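PDB 2PY5: DNA polymerase from Bacillus phage phi29, which copies the viral genome by protein-primed, strand-displacing DNA synthesis and proofreads its product with a 3'-5' exonuclease activity. Local coordinates for residues F13-W25 / V559-T571. The protein carries 2 engineered substitutions. Residues are numbered along the deposited sequence; the frame is centred on the assembly and turned at random.
Sequences FETTTKVEDCRVW and VQVPGGVVLVDDT. With nucleotides of chain A; nucleotides of chain B.
Cys22 and Val19, from the loop joining two exonuclease strands, rest on the valines of the C-terminal beta hairpin. The thiol of Cys22, set anti to its own N (chi1 177°), points SG at the start of strand 564-573, between Val561 and Val566: SG lies 3.7 Å from Val566 CG2, and CB is pressed to 3.4 Å from Val561 CG2, a tight fit for a small side chain. Val19 crosses Val566 at about a right angle, its CG1 4.0 Å from Val568 CG2; branched valines suit both the strand and this apolar patch of the hairpin. Pro562 and Gly563 form the middle of the type II turn from Val561 to Gly564, where glycine suits the positive phi of Gly563.

Polar links between the segments run through water. One water accepts from Thr15 OG1 and donates to Thr16 O and Val565 O; others join Thr17 O to Leu567 O and Cys22 N to Pro562 O.

Behind this layer, Thr16 OG1 donates to Asp21 O (2.6 Å) and accepts from Arg23 N, tying the loop ends, while Arg23 grips the Asp21 carboxylate side-on through NE and NH2.

Glu14, essential for 3'-5' exonucleolysis, and Thr15, which stabilises the frayed primer terminus, hold O3' of DT7 of chain A through OE1 and N. Apolar contacts and bridging waters thus join the exonuclease domain to a hairpin whose end region binds DNA and terminal protein, without direct hydrogen bonds between the two segments.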
loop_
_atom_site.group_PDB
_atom_site.type_symbol
_atom_site.label_atom_id
_atom_site.label_comp_id
_atom_site.label_asym_id
_atom_site.label_seq_id
_atom_site.Cartn_x
_atom_site.Cartn_y
_atom_site.Cartn_z
ATOM N N PHE F 13 1.091 -19.620 -11.961
ATOM C CA PHE F 13 1.153 -21.024 -11.553
ATOM C C PHE F 13 -0.054 -21.387 -10.699
ATOM O O PHE F 13 -0.574 -20.556 -9.940
ATOM C CB PHE F 13 2.357 -21.284 -10.655
ATOM C CG PHE F 13 3.717 -21.111 -11.306
ATOM C CD1 PHE F 13 4.777 -20.702 -10.529
ATOM C CD2 PHE F 13 3.945 -21.396 -12.646
ATOM C CE1 PHE F 13 6.042 -20.587 -11.045
ATOM C CE2 PHE F 13 5.200 -21.268 -13.181
ATOM C CZ PHE F 13 6.261 -20.850 -12.374
ATOM N N GLU F 14 -0.494 -22.640 -10.807
ATOM C CA GLU F 14 -1.344 -23.255 -9.787
ATOM C C GLU F 14 -0.475 -24.280 -9.084
ATOM O O GLU F 14 0.327 -24.974 -9.720
ATOM C CB GLU F 14 -2.594 -23.900 -10.371
ATOM C CG GLU F 14 -3.440 -22.990 -11.247
ATOM C CD GLU F 14 -4.066 -21.802 -10.508
ATOM O OE1 GLU F 14 -4.148 -21.797 -9.260
ATOM O OE2 GLU F 14 -4.502 -20.864 -11.210
ATOM N N THR F 15 -0.629 -24.376 -7.763
ATOM C CA THR F 15 0.314 -25.132 -6.955
ATOM C C THR F 15 -0.406 -26.045 -5.959
ATOM O O THR F 15 -1.538 -25.791 -5.574
ATOM C CB THR F 15 1.256 -24.177 -6.198
ATOM O OG1 THR F 15 0.474 -23.361 -5.317
ATOM C CG2 THR F 15 2.022 -23.267 -7.167
ATOM N N THR F 16 0.251 -27.134 -5.571
ATOM C CA THR F 16 -0.290 -28.006 -4.559
ATOM C C THR F 16 -0.120 -27.383 -3.179
ATOM O O THR F 16 0.709 -26.479 -2.999
ATOM C CB THR F 16 0.355 -29.389 -4.614
ATOM O OG1 THR F 16 1.746 -29.289 -4.319
ATOM C CG2 THR F 16 0.169 -30.002 -5.987
ATOM N N THR F 17 -0.892 -27.872 -2.211
ATOM C CA THR F 17 -1.062 -27.165 -0.947
ATOM C C THR F 17 -0.696 -28.019 0.259
ATOM O O THR F 17 -1.150 -27.764 1.365
ATOM C CB THR F 17 -2.497 -26.619 -0.838
ATOM O OG1 THR F 17 -3.429 -27.694 -0.696
ATOM C CG2 THR F 17 -2.839 -25.792 -2.091
ATOM N N LYS F 18 0.162 -29.009 0.031
ATOM C CA LYS F 18 0.645 -29.903 1.082
ATOM C C LYS F 18 2.079 -29.530 1.438
ATOM O O LYS F 18 2.942 -29.489 0.563
ATOM C CB LYS F 18 0.632 -31.333 0.583
ATOM C CG LYS F 18 -0.715 -31.841 0.119
ATOM C CD LYS F 18 -0.518 -33.150 -0.633
ATOM C CE LYS F 18 -1.825 -33.843 -0.952
ATOM N NZ LYS F 18 -1.587 -35.199 -1.542
ATOM N N VAL F 19 2.341 -29.263 2.717
ATOM C CA VAL F 19 3.709 -28.922 3.152
ATOM C C VAL F 19 4.740 -30.006 2.786
ATOM O O VAL F 19 5.911 -29.697 2.533
ATOM C CB VAL F 19 3.779 -28.582 4.665
ATOM C CG1 VAL F 19 2.987 -27.319 4.955
ATOM C CG2 VAL F 19 3.276 -29.732 5.515
ATOM N N GLU F 20 4.295 -31.265 2.712
ATOM C CA GLU F 20 5.184 -32.397 2.383
ATOM C C GLU F 20 5.255 -32.653 0.880
ATOM O O GLU F 20 6.012 -33.514 0.435
ATOM C CB GLU F 20 4.737 -33.698 3.078
ATOM C CG GLU F 20 3.712 -33.522 4.159
ATOM C CD GLU F 20 2.314 -33.309 3.597
ATOM O OE1 GLU F 20 1.748 -32.230 3.826
ATOM O OE2 GLU F 20 1.795 -34.223 2.916
ATOM N N ASP F 21 4.483 -31.911 0.091
ATOM C CA ASP F 21 4.428 -32.158 -1.345
ATOM C C ASP F 21 3.955 -30.913 -2.082
ATOM O O ASP F 21 2.808 -30.822 -2.547
ATOM C CB ASP F 21 3.513 -33.340 -1.635
ATOM C CG ASP F 21 3.527 -33.749 -3.082
ATOM O OD1 ASP F 21 2.675 -34.577 -3.447
ATOM O OD2 ASP F 21 4.372 -33.243 -3.852
ATOM N N CYS F 22 4.859 -29.946 -2.147
ATOM C CA CYS F 22 4.584 -28.628 -2.672
ATOM C C CYS F 22 5.237 -28.460 -4.031
ATOM O O CYS F 22 6.469 -28.498 -4.151
ATOM C CB CYS F 22 5.112 -27.593 -1.692
ATOM S SG CYS F 22 4.946 -25.902 -2.202
ATOM N N ARG F 23 4.404 -28.285 -5.051
ATOM C CA ARG F 23 4.882 -28.187 -6.417
ATOM C C ARG F 23 3.863 -27.513 -7.324
ATOM O O ARG F 23 2.689 -27.465 -7.031
ATOM C CB ARG F 23 5.213 -29.583 -6.948
ATOM C CG ARG F 23 4.092 -30.547 -6.848
ATOM C CD ARG F 23 4.482 -31.988 -7.228
ATOM N NE ARG F 23 3.540 -32.883 -6.568
ATOM C CZ ARG F 23 2.282 -33.110 -6.952
ATOM N NH1 ARG F 23 1.777 -32.579 -8.054
ATOM N NH2 ARG F 23 1.516 -33.874 -6.210
ATOM N N VAL F 24 4.345 -27.017 -8.448
ATOM C CA VAL F 24 3.484 -26.485 -9.510
ATOM C C VAL F 24 2.746 -27.643 -10.196
ATOM O O VAL F 24 3.375 -28.636 -10.595
ATOM C CB VAL F 24 4.343 -25.702 -10.538
ATOM C CG1 VAL F 24 3.540 -25.318 -11.781
ATOM C CG2 VAL F 24 4.935 -24.462 -9.872
ATOM N N TRP F 25 1.419 -27.542 -10.298
ATOM C CA TRP F 25 0.646 -28.501 -11.097
ATOM C C TRP F 25 0.122 -27.908 -12.404
ATOM O O TRP F 25 -0.319 -28.639 -13.277
ATOM C CB TRP F 25 -0.485 -29.161 -10.294
ATOM C CG TRP F 25 -1.600 -28.249 -9.820
ATOM C CD1 TRP F 25 -1.714 -27.702 -8.583
ATOM C CD2 TRP F 25 -2.761 -27.843 -10.552
ATOM N NE1 TRP F 25 -2.879 -26.985 -8.486
ATOM C CE2 TRP F 25 -3.541 -27.048 -9.684
ATOM C CE3 TRP F 25 -3.236 -28.092 -11.849
ATOM C CZ2 TRP F 25 -4.749 -26.466 -10.082
ATOM C CZ3 TRP F 25 -4.448 -27.520 -12.241
ATOM C CH2 TRP F 25 -5.189 -26.718 -11.356
ATOM N N VAL F 559 4.227 -20.405 4.207
ATOM C CA VAL F 559 5.329 -21.124 4.812
ATOM C C VAL F 559 6.248 -21.601 3.687
ATOM O O VAL F 559 5.778 -22.218 2.727
ATOM C CB VAL F 559 4.812 -22.350 5.613
ATOM C CG1 VAL F 559 5.970 -23.128 6.230
ATOM C CG2 VAL F 559 3.806 -21.893 6.670
ATOM N N GLN F 560 7.551 -21.326 3.796
ATOM C CA GLN F 560 8.521 -21.899 2.864
ATOM C C GLN F 560 8.752 -23.365 3.214
ATOM O O GLN F 560 9.112 -23.705 4.354
ATOM C CB GLN F 560 9.878 -21.193 2.890
ATOM C CG GLN F 560 9.850 -19.685 2.592
ATOM C CD GLN F 560 9.602 -19.304 1.124
ATOM O OE1 GLN F 560 9.313 -18.134 0.827
ATOM N NE2 GLN F 560 9.692 -20.244 0.233
ATOM N N VAL F 561 8.547 -24.211 2.215
ATOM C CA VAL F 561 8.782 -25.640 2.288
ATOM C C VAL F 561 9.624 -26.076 1.068
ATOM O O VAL F 561 9.834 -25.284 0.143
ATOM C CB VAL F 561 7.425 -26.398 2.306
ATOM C CG1 VAL F 561 6.591 -25.963 3.499
ATOM C CG2 VAL F 561 6.652 -26.136 0.991
ATOM N N PRO F 562 10.127 -27.325 1.052
ATOM C CA PRO F 562 10.819 -27.780 -0.145
ATOM C C PRO F 562 9.908 -27.642 -1.383
ATOM O O PRO F 562 8.778 -28.132 -1.389
ATOM C CB PRO F 562 11.164 -29.245 0.181
ATOM C CG PRO F 562 11.193 -29.271 1.665
ATOM C CD PRO F 562 10.126 -28.352 2.107
ATOM N N GLY F 563 10.392 -26.926 -2.380
ATOM C CA GLY F 563 9.652 -26.715 -3.618
ATOM C C GLY F 563 9.001 -25.364 -3.781
ATOM O O GLY F 563 8.831 -24.886 -4.891
ATOM N N GLY F 564 8.614 -24.723 -2.684
ATOM C CA GLY F 564 7.977 -23.440 -2.778
ATOM C C GLY F 564 7.312 -22.996 -1.501
ATOM O O GLY F 564 7.814 -23.248 -0.411
ATOM N N VAL F 565 6.149 -22.392 -1.643
ATOM C CA VAL F 565 5.385 -21.843 -0.527
ATOM C C VAL F 565 4.037 -22.557 -0.464
ATOM O O VAL F 565 3.360 -22.675 -1.482
ATOM C CB VAL F 565 5.135 -20.314 -0.657
ATOM C CG1 VAL F 565 4.039 -19.833 0.320
ATOM C CG2 VAL F 565 6.424 -19.548 -0.418
ATOM N N VAL F 566 3.662 -23.003 0.734
ATOM C CA VAL F 566 2.294 -23.440 1.011
ATOM C C VAL F 566 1.608 -22.394 1.873
ATOM O O VAL F 566 2.184 -21.903 2.840
ATOM C CB VAL F 566 2.266 -24.798 1.734
ATOM C CG1 VAL F 566 0.848 -25.146 2.200
ATOM C CG2 VAL F 566 2.813 -25.859 0.825
ATOM N N LEU F 567 0.373 -22.065 1.515
ATOM C CA LEU F 567 -0.472 -21.181 2.298
ATOM C C LEU F 567 -1.246 -22.067 3.255
ATOM O O LEU F 567 -2.142 -22.806 2.842
ATOM C CB LEU F 567 -1.410 -20.405 1.384
ATOM C CG LEU F 567 -0.675 -19.454 0.424
ATOM C CD1 LEU F 567 -1.630 -18.810 -0.565
ATOM C CD2 LEU F 567 0.041 -18.397 1.246
ATOM N N VAL F 568 -0.822 -22.066 4.514
ATOM C CA VAL F 568 -1.422 -22.909 5.547
ATOM C C VAL F 568 -2.492 -22.107 6.252
ATOM O O VAL F 568 -2.250 -20.960 6.628
ATOM C CB VAL F 568 -0.358 -23.340 6.574
ATOM C CG1 VAL F 568 -0.976 -24.165 7.700
ATOM C CG2 VAL F 568 0.743 -24.125 5.896
ATOM N N ASP F 569 -3.673 -22.696 6.429
ATOM C CA ASP F 569 -4.750 -22.018 7.143
ATOM C C ASP F 569 -4.365 -21.911 8.610
ATOM O O ASP F 569 -4.089 -22.908 9.277
ATOM C CB ASP F 569 -6.100 -22.729 6.970
ATOM C CG ASP F 569 -6.723 -22.490 5.595
ATOM O OD1 ASP F 569 -6.394 -21.470 4.941
ATOM O OD2 ASP F 569 -7.549 -23.324 5.168
ATOM N N ASP F 570 -4.310 -20.674 9.072
ATOM C CA ASP F 570 -3.868 -20.330 10.401
ATOM C C ASP F 570 -5.045 -19.731 11.166
ATOM O O ASP F 570 -6.051 -19.308 10.570
ATOM C CB ASP F 570 -2.733 -19.301 10.293
ATOM C CG ASP F 570 -1.940 -19.147 11.583
ATOM O OD1 ASP F 570 -1.702 -20.162 12.274
ATOM O OD2 ASP F 570 -1.546 -18.003 11.901
ATOM N N THR F 571 -4.909 -19.686 12.483
ATOM C CA THR F 571 -5.926 -19.091 13.344
ATOM C C THR F 571 -5.888 -17.560 13.277
ATOM O O THR F 571 -4.853 -16.940 13.560
ATOM C CB THR F 571 -5.732 -19.516 14.786
ATOM O OG1 THR F 571 -5.764 -20.944 14.861
ATOM C CG2 THR F 571 -6.837 -18.938 15.675
ATOM P P DT A 7 -3.908 -17.681 -7.022
ATOM O OP1 DT A 7 -4.067 -17.886 -8.470
ATOM O OP2 DT A 7 -5.056 -17.232 -6.208
ATOM O "O5'" DT A 7 -3.398 -19.021 -6.316
ATOM C "C5'" DT A 7 -2.220 -19.683 -6.751
ATOM C "C4'" DT A 7 -2.038 -20.925 -5.898
ATOM O "O4'" DT A 7 -1.941 -20.541 -4.512
ATOM C "C3'" DT A 7 -3.186 -21.936 -5.930
ATOM O "O3'" DT A 7 -3.088 -22.852 -7.029
ATOM C "C2'" DT A 7 -2.963 -22.660 -4.611
ATOM C "C1'" DT A 7 -2.483 -21.555 -3.686
ATOM N N1 DT A 7 -3.563 -20.963 -2.816
ATOM C C2 DT A 7 -3.840 -21.603 -1.633
ATOM O O2 DT A 7 -3.267 -22.614 -1.269
ATOM N N3 DT A 7 -4.818 -21.019 -0.877
ATOM C C4 DT A 7 -5.531 -19.877 -1.178
ATOM O O4 DT A 7 -6.398 -19.438 -0.415
ATOM C C5 DT A 7 -5.195 -19.250 -2.433
ATOM C C7 DT A 7 -5.906 -18.001 -2.857
ATOM C C6 DT A 7 -4.236 -19.808 -3.192
ATOM P P DT B 5 12.900 -11.764 7.868
ATOM O OP1 DT B 5 12.810 -11.260 9.264
ATOM O OP2 DT B 5 14.161 -11.624 7.102
ATOM O "O5'" DT B 5 12.568 -13.331 7.867
ATOM C "C5'" DT B 5 11.449 -13.831 8.578
ATOM C "C4'" DT B 5 11.010 -15.163 8.000
ATOM O "O4'" DT B 5 10.409 -14.974 6.696
ATOM C "C3'" DT B 5 12.118 -16.181 7.775
ATOM O "O3'" DT B 5 11.606 -17.477 8.042
ATOM C "C2'" DT B 5 12.483 -16.013 6.301
ATOM C "C1'" DT B 5 11.113 -15.724 5.716
ATOM N N1 DT B 5 11.088 -14.869 4.496
ATOM C C2 DT B 5 10.350 -15.268 3.401
ATOM O O2 DT B 5 9.681 -16.307 3.318
ATOM N N3 DT B 5 10.399 -14.360 2.367
ATOM C C4 DT B 5 11.087 -13.161 2.316
ATOM O O4 DT B 5 11.026 -12.439 1.324
ATOM C C5 DT B 5 11.822 -12.806 3.496
ATOM C C7 DT B 5 12.602 -11.535 3.566
ATOM C C6 DT B 5 11.790 -13.668 4.527
ATOM P P DT A 6 -4.321 -12.079 -5.666
ATOM O OP1 DT A 6 -4.475 -11.820 -7.092
ATOM O OP2 DT A 6 -5.480 -12.363 -4.813
ATOM O "O5'" DT A 6 -3.396 -13.380 -5.473
ATOM C "C5'" DT A 6 -2.302 -13.620 -6.343
ATOM C "C4'" DT A 6 -1.553 -14.815 -5.802
ATOM O "O4'" DT A 6 -1.023 -14.537 -4.495
ATOM C "C3'" DT A 6 -2.438 -16.040 -5.607
ATOM O "O3'" DT A 6 -2.606 -16.760 -6.827
ATOM C "C2'" DT A 6 -1.677 -16.814 -4.538
ATOM C "C1'" DT A 6 -0.937 -15.739 -3.751
ATOM N N1 DT A 6 -1.519 -15.451 -2.407
ATOM C C2 DT A 6 -0.658 -15.332 -1.344
ATOM O O2 DT A 6 0.547 -15.449 -1.434
ATOM N N3 DT A 6 -1.280 -15.073 -0.147
ATOM C C4 DT A 6 -2.637 -14.907 0.074
ATOM O O4 DT A 6 -3.080 -14.666 1.194
ATOM C C5 DT A 6 -3.476 -15.013 -1.093
ATOM C C7 DT A 6 -4.955 -14.853 -0.980
ATOM C C6 DT A 6 -2.883 -15.281 -2.273
HETATM O O HOH W 1 1.139 -23.813 -2.713
HETATM O O HOH W 2 -2.756 -25.717 2.783
HETATM O O HOH W 3 7.308 -30.095 -0.570
#